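Local coordinates for hypothetical protein RPA3614 (Rhodopseudomonas palustris, PDB 2HHG) that is of unknown cellular role but carries a rhodanese-like domain and may act as a thiosulfate-cyanide sulfurtransferase, at residues A[61-64]-A[70-73]; A[24-29]-A[121-126]; A[48-53]-A[96-101]; A[55-60]-A[90-95]; A[72-77]-A[82-87]. All blocks are in the same frame, centred on the assembly; numbering follows the deposited sequence.

Contact 1 of 5, residues A[61-64]-A[70-73]; sequences FSCT and FWID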
# COMPACT_ATOMS: atom_id res chain seq x y z
N PHE A 61 5.89 7.76 1.35
CA PHE A 61 5.10 8.45 2.35
C PHE A 61 4.52 7.43 3.32
O PHE A 61 3.86 6.47 2.90
CB PHE A 61 3.99 9.25 1.66
CG PHE A 61 3.11 10.02 2.62
CD1 PHE A 61 3.56 11.20 3.20
CD2 PHE A 61 1.84 9.56 2.94
CE1 PHE A 61 2.76 11.90 4.09
CE2 PHE A 61 1.03 10.27 3.83
CZ PHE A 61 1.49 11.44 4.41
N SER A 62 4.76 7.62 4.61
CA SER A 62 4.28 6.67 5.62
C SER A 62 2.88 7.02 6.09
O SER A 62 2.64 8.09 6.64
CB SER A 62 5.22 6.63 6.83
OG SER A 62 4.64 5.93 7.93
N CYS A 63 1.96 6.09 5.87
CA CYS A 63 0.63 6.17 6.46
C CYS A 63 0.24 4.76 6.84
O CYS A 63 0.03 3.91 5.97
CB CYS A 63 -0.41 6.74 5.49
SG CYS A 63 -2.08 6.80 6.20
N THR A 64 0.19 4.48 8.14
CA THR A 64 -0.15 3.13 8.57
C THR A 64 -1.53 2.74 8.05
O THR A 64 -2.42 3.58 7.89
CB THR A 64 -0.06 2.94 10.09
OG1 THR A 64 -1.05 3.76 10.73
CG2 THR A 64 1.33 3.28 10.62
N PHE A 70 -8.73 7.91 7.35
CA PHE A 70 -8.71 9.17 8.08
C PHE A 70 -7.76 10.19 7.48
O PHE A 70 -7.96 11.40 7.66
CB PHE A 70 -8.39 8.91 9.55
CG PHE A 70 -9.43 8.06 10.20
CD1 PHE A 70 -10.56 8.65 10.74
CD2 PHE A 70 -9.32 6.68 10.19
CE1 PHE A 70 -11.56 7.87 11.29
CE2 PHE A 70 -10.32 5.90 10.73
CZ PHE A 70 -11.43 6.49 11.29
N TRP A 71 -6.74 9.72 6.78
CA TRP A 71 -5.80 10.62 6.11
C TRP A 71 -6.22 10.88 4.66
O TRP A 71 -5.94 11.95 4.12
CB TRP A 71 -4.38 10.06 6.19
CG TRP A 71 -3.76 10.17 7.56
CD1 TRP A 71 -4.40 10.37 8.76
CD2 TRP A 71 -2.37 10.06 7.87
NE1 TRP A 71 -3.49 10.41 9.79
CE2 TRP A 71 -2.23 10.22 9.27
CE3 TRP A 71 -1.22 9.87 7.10
CZ2 TRP A 71 -1.00 10.17 9.90
CZ3 TRP A 71 0.01 9.82 7.73
CH2 TRP A 71 0.11 9.98 9.12
N ILE A 72 -6.88 9.91 4.02
CA ILE A 72 -7.33 10.10 2.64
C ILE A 72 -8.49 11.09 2.52
O ILE A 72 -8.48 11.98 1.66
CB ILE A 72 -7.74 8.77 2.00
CG1 ILE A 72 -6.50 7.91 1.72
CG2 ILE A 72 -8.53 9.00 0.71
CD1 ILE A 72 -6.81 6.52 1.19
N ASP A 73 -9.51 10.91 3.36
CA ASP A 73 -10.76 11.64 3.22
C ASP A 73 -10.56 13.12 3.52
O ASP A 73 -10.22 13.47 4.64
CB ASP A 73 -11.79 11.04 4.18
CG ASP A 73 -13.14 11.70 4.09
OD1 ASP A 73 -13.34 12.64 3.28
OD2 ASP A 73 -14.02 11.28 4.86
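C63 and W71 are the nearest backbone points, their CA atoms 7.8 Å apart, where the chain leaving strand 61-62 passes the last turn of helix 68-72. The two backbones stay too far apart to bond, and the indole of W71 bridges the gap. Its CB is directed at 61-64, and with CG anti to the carbonyl carbon (chi1 -73°) the six-membered ring reaches forward beside the strand end. Three residues meet it there. C63 brings its sulfur obliquely to the ring, SG lying 4.1 Å from the centroid and 42° off the normal, a Cys sulfur-aromatic contact. The approach is tight, with C63 SG 3.3 Å from W71 CE3. The carbonyl oxygen S62 O sits at the edge, near the ring plane, 3.3 Å from W71 CZ3. The F61 ring crosses the indole at a slant, CE2 coming within 4.0 Å of W71 CE3. The F61 ring is turned away from its own backbone N, which brings its far end nearer to W71 than its CB suggests. Strand 61-62 is the outermost strand of the parallel sheet on this side, and backbone bonds of F61 and C63 to I42 and D44 join it to strand 40-44. W71 also has a cation-pi partner in K80 and packs on Y78 and F83. Chemically the contact is apolar and aromatic: dispersion probably dominates, the oblique sulfur contact included, while the carbonyl oxygen S62 O, facing the C-H rim of the indole, probably adds a modest electrostatic attraction.

Contact 2 of 5, residues A[24-29]-A[121-126]; sequences LTTADA and FGAWRD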
# COMPACT_ATOMS: atom_id res chain seq x y z
N LEU A 24 1.19 -4.33 -9.24
CA LEU A 24 2.37 -3.91 -9.95
C LEU A 24 3.48 -4.90 -9.59
O LEU A 24 3.74 -5.13 -8.41
CB LEU A 24 2.70 -2.50 -9.47
CG LEU A 24 3.80 -1.66 -10.07
CD1 LEU A 24 3.59 -1.43 -11.56
CD2 LEU A 24 3.85 -0.34 -9.32
N THR A 25 4.11 -5.51 -10.60
CA THR A 25 5.21 -6.44 -10.31
C THR A 25 6.34 -5.71 -9.58
O THR A 25 6.50 -4.50 -9.72
CB THR A 25 5.80 -7.12 -11.56
OG1 THR A 25 6.48 -6.16 -12.37
CG2 THR A 25 4.72 -7.82 -12.38
N THR A 26 7.11 -6.46 -8.80
CA THR A 26 8.22 -5.87 -8.08
C THR A 26 9.17 -5.17 -9.04
O THR A 26 9.59 -4.04 -8.78
CB THR A 26 8.95 -6.93 -7.25
OG1 THR A 26 7.99 -7.80 -6.64
CG2 THR A 26 9.80 -6.28 -6.19
N ALA A 27 9.47 -5.81 -10.17
CA ALA A 27 10.40 -5.25 -11.15
C ALA A 27 9.86 -3.96 -11.76
O ALA A 27 10.60 -2.99 -11.94
CB ALA A 27 10.72 -6.27 -12.23
N ASP A 28 8.56 -3.94 -12.07
CA ASP A 28 7.95 -2.73 -12.62
C ASP A 28 7.94 -1.58 -11.60
O ASP A 28 8.17 -0.43 -11.96
CB ASP A 28 6.53 -3.00 -13.11
CG ASP A 28 6.49 -3.82 -14.38
OD1 ASP A 28 7.56 -4.03 -15.01
OD2 ASP A 28 5.39 -4.27 -14.75
N ALA A 29 7.68 -1.91 -10.34
CA ALA A 29 7.69 -0.90 -9.28
C ALA A 29 9.10 -0.32 -9.08
O ALA A 29 9.25 0.89 -8.90
CB ALA A 29 7.16 -1.49 -7.99
N PHE A 121 7.61 -5.18 0.41
CA PHE A 121 8.98 -4.77 0.63
C PHE A 121 9.93 -5.96 0.68
O PHE A 121 11.10 -5.84 0.31
CB PHE A 121 9.09 -3.94 1.90
CG PHE A 121 10.40 -3.21 2.03
CD1 PHE A 121 10.74 -2.20 1.13
CD2 PHE A 121 11.30 -3.54 3.03
CE1 PHE A 121 11.96 -1.53 1.25
CE2 PHE A 121 12.51 -2.88 3.15
CZ PHE A 121 12.84 -1.87 2.26
N GLY A 122 9.44 -7.12 1.12
CA GLY A 122 10.24 -8.34 1.13
C GLY A 122 10.74 -8.70 -0.27
O GLY A 122 11.94 -8.96 -0.46
N ALA A 123 9.84 -8.68 -1.24
CA ALA A 123 10.20 -8.95 -2.64
C ALA A 123 11.08 -7.84 -3.23
O ALA A 123 12.00 -8.11 -4.00
CB ALA A 123 8.96 -9.14 -3.48
N TRP A 124 10.78 -6.59 -2.86
CA TRP A 124 11.58 -5.43 -3.25
C TRP A 124 13.03 -5.60 -2.80
O TRP A 124 13.96 -5.44 -3.60
CB TRP A 124 10.97 -4.18 -2.63
CG TRP A 124 11.62 -2.87 -2.98
CD1 TRP A 124 12.74 -2.34 -2.41
CD2 TRP A 124 11.14 -1.90 -3.90
NE1 TRP A 124 13.02 -1.11 -2.96
CE2 TRP A 124 12.05 -0.82 -3.88
CE3 TRP A 124 10.04 -1.84 -4.77
CZ2 TRP A 124 11.88 0.32 -4.67
CZ3 TRP A 124 9.87 -0.71 -5.55
CH2 TRP A 124 10.79 0.35 -5.50
N ARG A 125 13.22 -5.91 -1.53
CA ARG A 125 14.54 -6.18 -0.96
C ARG A 125 15.25 -7.35 -1.64
O ARG A 125 16.45 -7.27 -1.95
CB ARG A 125 14.42 -6.42 0.54
CG ARG A 125 15.74 -6.68 1.25
CD ARG A 125 15.55 -6.74 2.75
NE ARG A 125 14.61 -7.80 3.13
CZ ARG A 125 14.08 -7.93 4.35
NH1 ARG A 125 14.38 -7.07 5.31
NH2 ARG A 125 13.24 -8.93 4.59
N ASP A 126 14.52 -8.44 -1.86
CA ASP A 126 15.08 -9.63 -2.50
C ASP A 126 15.61 -9.33 -3.91
O ASP A 126 16.60 -9.91 -4.34
CB ASP A 126 14.06 -10.77 -2.55
CG ASP A 126 13.79 -11.38 -1.19
OD1 ASP A 126 14.59 -11.18 -0.25
OD2 ASP A 126 12.76 -12.08 -1.06
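A29 meets the indole of W124 at its edge, its CB in the ring plane and 3.7 Å from W124 CZ3. The carbonyl carbon of A29 comes to the same atom obliquely, A29 C lying 3.6 Å from W124 CZ3. Over one face of the indole lies CD1 of I57, and I117 of strand 114-117 also touches the ring. W124 CG stands anti to the backbone N (chi1 -178°), which swings the ring out toward helix 26-34, and NE1 donates to P130 O. The rest of the contact is helix against helix. T26 and W124 have CA atoms 5.9 Å apart, close because small side chains separate the backbones: T26 CG2 rests 3.5 Å from W124 N, and T26 OG1 lies 3.6 Å from A123 CB. Here the start of helix 26-34 packs on helix 120-126, joining the beginning and the end of the rhodanese-like alpha/beta fold. T25 is the N-cap of helix 26-34, its OG1 accepting from D28 N at 3.1 Å. T26 OG1, beside the A123 methyl, is satisfied by E118 O, in the turn that follows strand 114-117.

Contact 3 of 5, residues A[48-53]-A[96-101]; sequences PREIER and GLRSAL. With PO4 (phosphate ion), chain B.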
# COMPACT_ATOMS: atom_id res chain seq x y z
N PRO A 48 5.52 1.33 12.11
CA PRO A 48 6.84 1.97 12.17
C PRO A 48 7.96 1.05 12.66
O PRO A 48 9.13 1.27 12.33
CB PRO A 48 6.62 3.12 13.16
CG PRO A 48 5.41 2.72 13.95
CD PRO A 48 4.54 2.04 12.95
N ARG A 49 7.62 0.03 13.43
CA ARG A 49 8.63 -0.90 13.94
C ARG A 49 9.14 -1.84 12.84
O ARG A 49 10.31 -2.25 12.85
CB ARG A 49 8.07 -1.68 15.13
CG ARG A 49 7.77 -0.80 16.33
CD ARG A 49 6.91 -1.51 17.37
NE ARG A 49 5.54 -1.70 16.89
CZ ARG A 49 4.54 -2.17 17.63
NH1 ARG A 49 4.74 -2.49 18.90
NH2 ARG A 49 3.34 -2.29 17.09
N GLU A 50 8.29 -2.15 11.87
CA GLU A 50 8.72 -2.86 10.66
C GLU A 50 9.68 -1.99 9.85
O GLU A 50 10.70 -2.46 9.34
CB GLU A 50 7.52 -3.21 9.79
CG GLU A 50 6.53 -4.18 10.38
CD GLU A 50 5.35 -4.39 9.47
OE1 GLU A 50 4.38 -3.61 9.54
OE2 GLU A 50 5.38 -5.34 8.67
N ILE A 51 9.32 -0.71 9.70
CA ILE A 51 10.12 0.24 8.92
C ILE A 51 11.49 0.43 9.56
O ILE A 51 12.52 0.41 8.87
CB ILE A 51 9.39 1.59 8.77
CG1 ILE A 51 8.01 1.40 8.11
CG2 ILE A 51 10.25 2.59 7.98
CD1 ILE A 51 7.15 2.65 8.06
N GLU A 52 11.52 0.58 10.88
CA GLU A 52 12.78 0.73 11.60
C GLU A 52 13.70 -0.48 11.38
O GLU A 52 14.90 -0.31 11.14
CB GLU A 52 12.56 0.99 13.09
CG GLU A 52 13.87 1.17 13.87
CD GLU A 52 13.66 1.61 15.31
OE1 GLU A 52 12.49 1.68 15.76
OE2 GLU A 52 14.67 1.90 15.98
N ARG A 53 13.13 -1.68 11.44
CA ARG A 53 13.90 -2.91 11.31
C ARG A 53 14.46 -3.12 9.90
O ARG A 53 15.64 -3.45 9.73
CB ARG A 53 13.05 -4.11 11.73
CG ARG A 53 13.76 -5.46 11.68
CD ARG A 53 12.80 -6.63 11.87
NE ARG A 53 11.74 -6.64 10.86
CZ ARG A 53 10.45 -6.40 11.10
NH1 ARG A 53 10.03 -6.15 12.34
NH2 ARG A 53 9.58 -6.43 10.11
N GLY A 96 2.84 -7.84 0.69
CA GLY A 96 1.87 -7.62 -0.38
C GLY A 96 0.40 -7.78 -0.01
O GLY A 96 -0.48 -7.41 -0.78
N LEU A 97 0.12 -8.32 1.18
CA LEU A 97 -1.26 -8.65 1.54
C LEU A 97 -2.03 -7.45 2.09
O LEU A 97 -3.07 -7.09 1.54
CB LEU A 97 -1.32 -9.86 2.48
CG LEU A 97 -0.61 -11.13 1.98
CD1 LEU A 97 -0.88 -12.30 2.91
CD2 LEU A 97 -0.99 -11.50 0.55
N ARG A 98 -1.54 -6.84 3.17
CA ARG A 98 -2.17 -5.63 3.71
C ARG A 98 -2.33 -4.58 2.64
O ARG A 98 -3.33 -3.86 2.60
CB ARG A 98 -1.34 -5.04 4.87
CG ARG A 98 -1.55 -5.69 6.22
CD ARG A 98 -0.53 -5.19 7.22
NE ARG A 98 0.81 -5.68 6.90
CZ ARG A 98 1.95 -5.23 7.40
NH1 ARG A 98 1.97 -4.20 8.24
NH2 ARG A 98 3.09 -5.79 7.03
N SER A 99 -1.33 -4.46 1.77
CA SER A 99 -1.37 -3.42 0.74
C SER A 99 -2.42 -3.67 -0.33
O SER A 99 -2.94 -2.71 -0.91
CB SER A 99 0.01 -3.18 0.13
OG SER A 99 0.54 -4.37 -0.40
N ALA A 100 -2.75 -4.93 -0.59
CA ALA A 100 -3.87 -5.23 -1.48
C ALA A 100 -5.16 -4.73 -0.85
O ALA A 100 -5.99 -4.09 -1.51
CB ALA A 100 -3.95 -6.72 -1.78
N LEU A 101 -5.35 -5.01 0.44
CA LEU A 101 -6.54 -4.54 1.14
C LEU A 101 -6.58 -3.02 1.19
O LEU A 101 -7.63 -2.42 0.98
CB LEU A 101 -6.64 -5.13 2.55
CG LEU A 101 -6.67 -6.65 2.67
CD1 LEU A 101 -6.97 -7.02 4.11
CD2 LEU A 101 -7.68 -7.29 1.72
P PO4 B . 1.70 -8.68 4.74
O1 PO4 B . 1.76 -9.18 3.34
O2 PO4 B . 0.50 -7.81 4.94
O3 PO4 B . 1.60 -9.90 5.65
O4 PO4 B . 2.95 -7.93 5.09
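E50 and R98 form a two-pronged salt bridge, their side chains arriving from opposite directions with carboxylate and guanidinium only 21° from coplanar. R98 NH1 donates to E50 OE1 at 2.8 Å, in the guanidinium plane, and R98 NH2 to E50 OE2 at 2.9 Å, slightly tilted from it. Both oxygens use their syn lone pairs, the end-on geometry that fixes the rotation of the guanidinium. E50 OE1 also accepts from the backbone N of D47, so the second shell steadies the carboxylate.

The other bonds grip an anion. A bend at chi3 (-70°) turns the R98 head back toward the phosphate, probably picked up from the crystallisation liquor. R98 NE donates to PO4 O2 at 2.9 Å, and R98 N reaches the same oxygen. R98 NH2 meets PO4 O4 almost in line at 2.9 Å, so this nitrogen serves both anions. L97 N holds PO4 O1 at 2.8 Å. L97 and R98 end the six-residue loop 93-98 (C-A-G-G-L-R), which begins at C93 and is consistent with the active-site loop of rhodaneses.

The anion lies at the N-terminal end of helix 97-109, whose dipole would probably favour it. Helix 48-54 faces this end through E50. L97 and L101 pack on L14 of helix 10-18, and S99 and A100 touch H116 of strand 114-117.

Contact 4 of 5, residues A[55-60]-A[90-95]; sequences GKIPGS and VFYCAG. With PO4 (phosphate ion), chain B.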
# COMPACT_ATOMS: atom_id res chain seq x y z
N GLY A 55 14.05 -0.99 6.93
CA GLY A 55 14.21 0.13 6.01
C GLY A 55 12.96 0.33 5.18
O GLY A 55 11.93 -0.30 5.43
N LYS A 56 13.06 1.21 4.18
CA LYS A 56 11.91 1.63 3.39
C LYS A 56 12.30 2.00 1.96
O LYS A 56 13.49 2.14 1.62
CB LYS A 56 11.22 2.82 4.06
CG LYS A 56 12.08 4.08 4.12
CD LYS A 56 11.34 5.18 4.85
CE LYS A 56 12.26 6.35 5.15
NZ LYS A 56 11.55 7.44 5.85
N ILE A 57 11.29 2.16 1.11
CA ILE A 57 11.50 2.65 -0.24
C ILE A 57 11.79 4.15 -0.15
O ILE A 57 11.01 4.89 0.45
CB ILE A 57 10.28 2.34 -1.12
CG1 ILE A 57 10.13 0.82 -1.28
CG2 ILE A 57 10.41 3.02 -2.47
CD1 ILE A 57 8.90 0.37 -2.05
N PRO A 58 12.92 4.61 -0.72
CA PRO A 58 13.25 6.03 -0.62
C PRO A 58 12.16 6.93 -1.16
O PRO A 58 11.58 6.67 -2.22
CB PRO A 58 14.53 6.14 -1.47
CG PRO A 58 15.14 4.79 -1.41
CD PRO A 58 13.97 3.85 -1.43
N GLY A 59 11.85 7.98 -0.41
CA GLY A 59 10.87 8.95 -0.84
C GLY A 59 9.43 8.53 -0.61
O GLY A 59 8.51 9.27 -0.96
N SER A 60 9.22 7.35 -0.02
CA SER A 60 7.86 6.89 0.26
C SER A 60 7.21 7.71 1.38
O SER A 60 7.90 8.29 2.22
CB SER A 60 7.84 5.41 0.61
OG SER A 60 8.60 5.15 1.78
N VAL A 90 0.62 4.12 -5.10
CA VAL A 90 1.13 2.77 -5.06
C VAL A 90 1.40 2.40 -3.60
O VAL A 90 2.31 2.95 -2.98
CB VAL A 90 2.43 2.66 -5.89
CG1 VAL A 90 3.02 1.25 -5.79
CG2 VAL A 90 2.17 3.05 -7.34
N PHE A 91 0.61 1.48 -3.06
CA PHE A 91 0.71 1.10 -1.66
C PHE A 91 1.63 -0.09 -1.50
O PHE A 91 1.65 -0.98 -2.35
CB PHE A 91 -0.68 0.76 -1.10
CG PHE A 91 -1.63 1.92 -1.12
CD1 PHE A 91 -1.70 2.79 -0.04
CD2 PHE A 91 -2.44 2.16 -2.23
CE1 PHE A 91 -2.56 3.88 -0.06
CE2 PHE A 91 -3.30 3.25 -2.25
CZ PHE A 91 -3.37 4.11 -1.16
N TYR A 92 2.39 -0.12 -0.42
CA TYR A 92 3.18 -1.32 -0.13
C TYR A 92 3.25 -1.64 1.35
O TYR A 92 3.17 -0.75 2.20
CB TYR A 92 4.58 -1.26 -0.75
CG TYR A 92 5.59 -0.41 -0.01
CD1 TYR A 92 6.51 -0.99 0.86
CD2 TYR A 92 5.66 0.96 -0.22
CE1 TYR A 92 7.46 -0.21 1.53
CE2 TYR A 92 6.61 1.75 0.43
CZ TYR A 92 7.50 1.15 1.30
OH TYR A 92 8.45 1.93 1.94
N CYS A 93 3.39 -2.92 1.64
CA CYS A 93 3.53 -3.41 3.00
C CYS A 93 4.72 -4.38 3.00
O CYS A 93 5.56 -4.31 2.10
CB CYS A 93 2.24 -4.08 3.48
SG CYS A 93 1.68 -5.48 2.46
N ALA A 94 4.80 -5.27 3.98
CA ALA A 94 5.93 -6.20 4.05
C ALA A 94 5.88 -7.33 3.02
O ALA A 94 6.92 -7.72 2.47
CB ALA A 94 6.08 -6.78 5.46
N GLY A 95 4.69 -7.86 2.75
CA GLY A 95 4.56 -9.04 1.90
C GLY A 95 3.52 -8.97 0.80
O GLY A 95 3.33 -9.93 0.05
P PO4 B . 1.70 -8.68 4.74
O1 PO4 B . 1.76 -9.18 3.34
O2 PO4 B . 0.50 -7.81 4.94
O3 PO4 B . 1.60 -9.90 5.65
O4 PO4 B . 2.95 -7.93 5.09
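The side chains of I57 and Y92 run antiparallel, one alongside the other, with the terminal methyl of I57 set over one face of the phenol. I57 CD1 sits over the centre of the Y92 ring, 3.6 Å from the centroid and 8° off the normal, a CH-pi contact. S60 CB comes instead at the ring edge, in plane, 3.9 Å from Y92 CE2. Y92 CG is placed between the backbone N and carbonyl carbon (chi1 78°), which sends the hydroxyl into the 55-60 loop. There it is gripped twice: I57 N donates to Y92 OH at 3.0 Å, and Y92 OH donates to S60 OG at 3.2 Å. S60 OG passes the chain on to I57 O, 2.8 Å away and in its carbonyl plane. That carbonyl also takes S60 N, closing the type II turn from I57 to S60, so the buried phenol is tied to the turn itself. After Y92 the chain enters the anion-binding loop, where C93 SG lies 3.6 Å from PO4 O2 and G95 N makes a weak hydrogen bond to PO4 O4. Strand 88-92 is central in the parallel sheet, V90 bonding to strand 40-44 and F91 to strand 114-117. The 55-60 loop, linking helix 48-54 to strand 61-62, lies against it, with I57 and Y92 both touching I117.

Contact 5 of 5, residues A[72-77]-A[82-87]; sequences IDPQSP and IFQEDK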
# COMPACT_ATOMS: atom_id res chain seq x y z
N ILE A 72 -6.88 9.91 4.02
CA ILE A 72 -7.33 10.10 2.64
C ILE A 72 -8.49 11.09 2.52
O ILE A 72 -8.48 11.98 1.66
CB ILE A 72 -7.74 8.77 2.00
CG1 ILE A 72 -6.50 7.91 1.72
CG2 ILE A 72 -8.53 9.00 0.71
CD1 ILE A 72 -6.81 6.52 1.19
N ASP A 73 -9.51 10.91 3.36
CA ASP A 73 -10.76 11.64 3.22
C ASP A 73 -10.56 13.12 3.52
O ASP A 73 -10.22 13.47 4.64
CB ASP A 73 -11.79 11.04 4.18
CG ASP A 73 -13.14 11.70 4.09
OD1 ASP A 73 -13.34 12.64 3.28
OD2 ASP A 73 -14.02 11.28 4.86
N PRO A 74 -10.79 14.00 2.52
CA PRO A 74 -10.57 15.43 2.78
C PRO A 74 -11.54 16.01 3.82
O PRO A 74 -11.27 17.09 4.37
CB PRO A 74 -10.77 16.08 1.41
CG PRO A 74 -11.64 15.14 0.66
CD PRO A 74 -11.24 13.76 1.14
N GLN A 75 -12.64 15.31 4.08
CA GLN A 75 -13.61 15.71 5.09
C GLN A 75 -13.30 15.16 6.48
O GLN A 75 -14.07 15.37 7.42
CB GLN A 75 -15.02 15.29 4.68
CG GLN A 75 -15.50 15.84 3.33
CD GLN A 75 -15.35 17.34 3.22
OE1 GLN A 75 -15.64 18.08 4.16
NE2 GLN A 75 -14.89 17.81 2.06
N SER A 76 -12.19 14.44 6.60
CA SER A 76 -11.71 13.98 7.89
C SER A 76 -10.93 15.10 8.57
O SER A 76 -10.18 15.82 7.92
CB SER A 76 -10.81 12.75 7.73
OG SER A 76 -10.08 12.50 8.93
N PRO A 77 -11.09 15.23 9.90
CA PRO A 77 -10.27 16.18 10.66
C PRO A 77 -8.76 15.92 10.51
O PRO A 77 -7.95 16.82 10.74
CB PRO A 77 -10.71 15.94 12.11
CG PRO A 77 -12.08 15.38 12.00
CD PRO A 77 -12.05 14.53 10.77
N ILE A 82 -1.63 15.31 0.64
CA ILE A 82 -0.96 14.45 -0.34
C ILE A 82 -1.95 13.49 -1.03
O ILE A 82 -1.80 13.19 -2.21
CB ILE A 82 0.24 13.67 0.28
CG1 ILE A 82 1.11 13.05 -0.81
CG2 ILE A 82 -0.22 12.62 1.31
CD1 ILE A 82 2.46 12.56 -0.31
N PHE A 83 -2.98 13.06 -0.31
CA PHE A 83 -3.97 12.14 -0.86
C PHE A 83 -4.98 12.81 -1.79
O PHE A 83 -5.84 12.14 -2.36
CB PHE A 83 -4.68 11.37 0.25
CG PHE A 83 -3.84 10.30 0.86
CD1 PHE A 83 -3.39 9.22 0.09
CD2 PHE A 83 -3.50 10.34 2.21
CE1 PHE A 83 -2.61 8.22 0.65
CE2 PHE A 83 -2.73 9.34 2.78
CZ PHE A 83 -2.28 8.28 2.00
N GLN A 84 -4.90 14.13 -1.92
CA GLN A 84 -5.76 14.85 -2.85
C GLN A 84 -5.07 15.09 -4.20
O GLN A 84 -5.70 15.58 -5.14
CB GLN A 84 -6.22 16.17 -2.23
CG GLN A 84 -7.41 16.00 -1.29
CD GLN A 84 -8.71 15.83 -2.05
OE1 GLN A 84 -9.27 14.73 -2.13
NE2 GLN A 84 -9.21 16.92 -2.61
N GLU A 85 -3.79 14.73 -4.29
CA GLU A 85 -3.00 14.99 -5.49
C GLU A 85 -3.43 14.12 -6.67
O GLU A 85 -3.86 12.98 -6.50
CB GLU A 85 -1.51 14.82 -5.21
CG GLU A 85 -0.99 15.88 -4.25
CD GLU A 85 0.49 15.77 -3.96
OE1 GLU A 85 1.18 14.93 -4.59
OE2 GLU A 85 0.97 16.52 -3.09
N ASP A 86 -3.29 14.69 -7.86
CA ASP A 86 -3.66 14.06 -9.11
C ASP A 86 -2.54 13.12 -9.56
O ASP A 86 -1.84 13.38 -10.54
CB ASP A 86 -3.93 15.16 -10.15
CG ASP A 86 -4.33 14.62 -11.51
OD1 ASP A 86 -5.05 13.60 -11.57
OD2 ASP A 86 -3.92 15.22 -12.53
N LYS A 87 -2.38 12.01 -8.83
CA LYS A 87 -1.28 11.07 -9.02
C LYS A 87 -1.76 9.64 -8.85
O LYS A 87 -2.86 9.42 -8.35
CB LYS A 87 -0.16 11.38 -8.01
CG LYS A 87 0.55 12.70 -8.29
CD LYS A 87 1.64 12.99 -7.28
CE LYS A 87 2.43 14.23 -7.67
NZ LYS A 87 3.44 14.56 -6.63
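I72 and F83 each carry their first side-chain branch anti to the carbonyl carbon (chi1 -72° and -75°), torsions that set I72 CG1 against the F83 ring. The two side chains are nearly perpendicular. I72 CG1 lies over the centre of the F83 ring, 3.7 Å from the centroid, and approaches almost along the ring normal: a CH-pi contact. The opposite face of the ring is met by F83's own neighbour, I82 CG2, 4.1 Å above the plane, so aliphatic carbons lie on both faces, one central and one toward the rim. The backbones are close here, with CA atoms of I72 and F83 5.3 Å apart. Q84 bends at chi2 (-77°) and brings its amide back across the P74 ring, where Q84 OE1 rests 3.7 Å from P74 CG. Both segments belong to the long connection from helix 68-72 to strand 88-92 of the parallel sheet, and the contact folds this connection onto itself. At one end a type I turn runs from D73 to S76; D73 OD1 accepts from Q75 N at 2.9 Å, an Asx turn in which the donor stands above the carboxylate plane. At the other, a short 3-10 segment carries I82 to Q84, and beyond it K87 NZ makes a salt bridge to E85 OE1 at 3.1 Å. Toward the interior F83 also packs on V43 of strand 40-44 and on L68 of helix 68-72, while I72 lies on A106 and M109 of helix 97-109; P74 and Q84 stay at the surface.

Overall arrangement
Contacts 1 and 5 share I72 and D73 and pack around helix 68-72 by aromatic, aliphatic and sulfur contacts; F61 of contact 1 touches I82 and F83 of contact 5. On the opposite side of the chain's centre, contact 2 joins two helices through small side chains and one indole. Contact 4 is the most central and mixes a buried phenol with polar bonds; F121 and G122 of contact 2 hydrogen-bond to its C93 and A94. Contact 3 is a surface contact made by charge, yet it shares the phosphate with contact 4. Thus charges gather round the anion loop, while apolar packing dominates at contacts 1, 2 and 5.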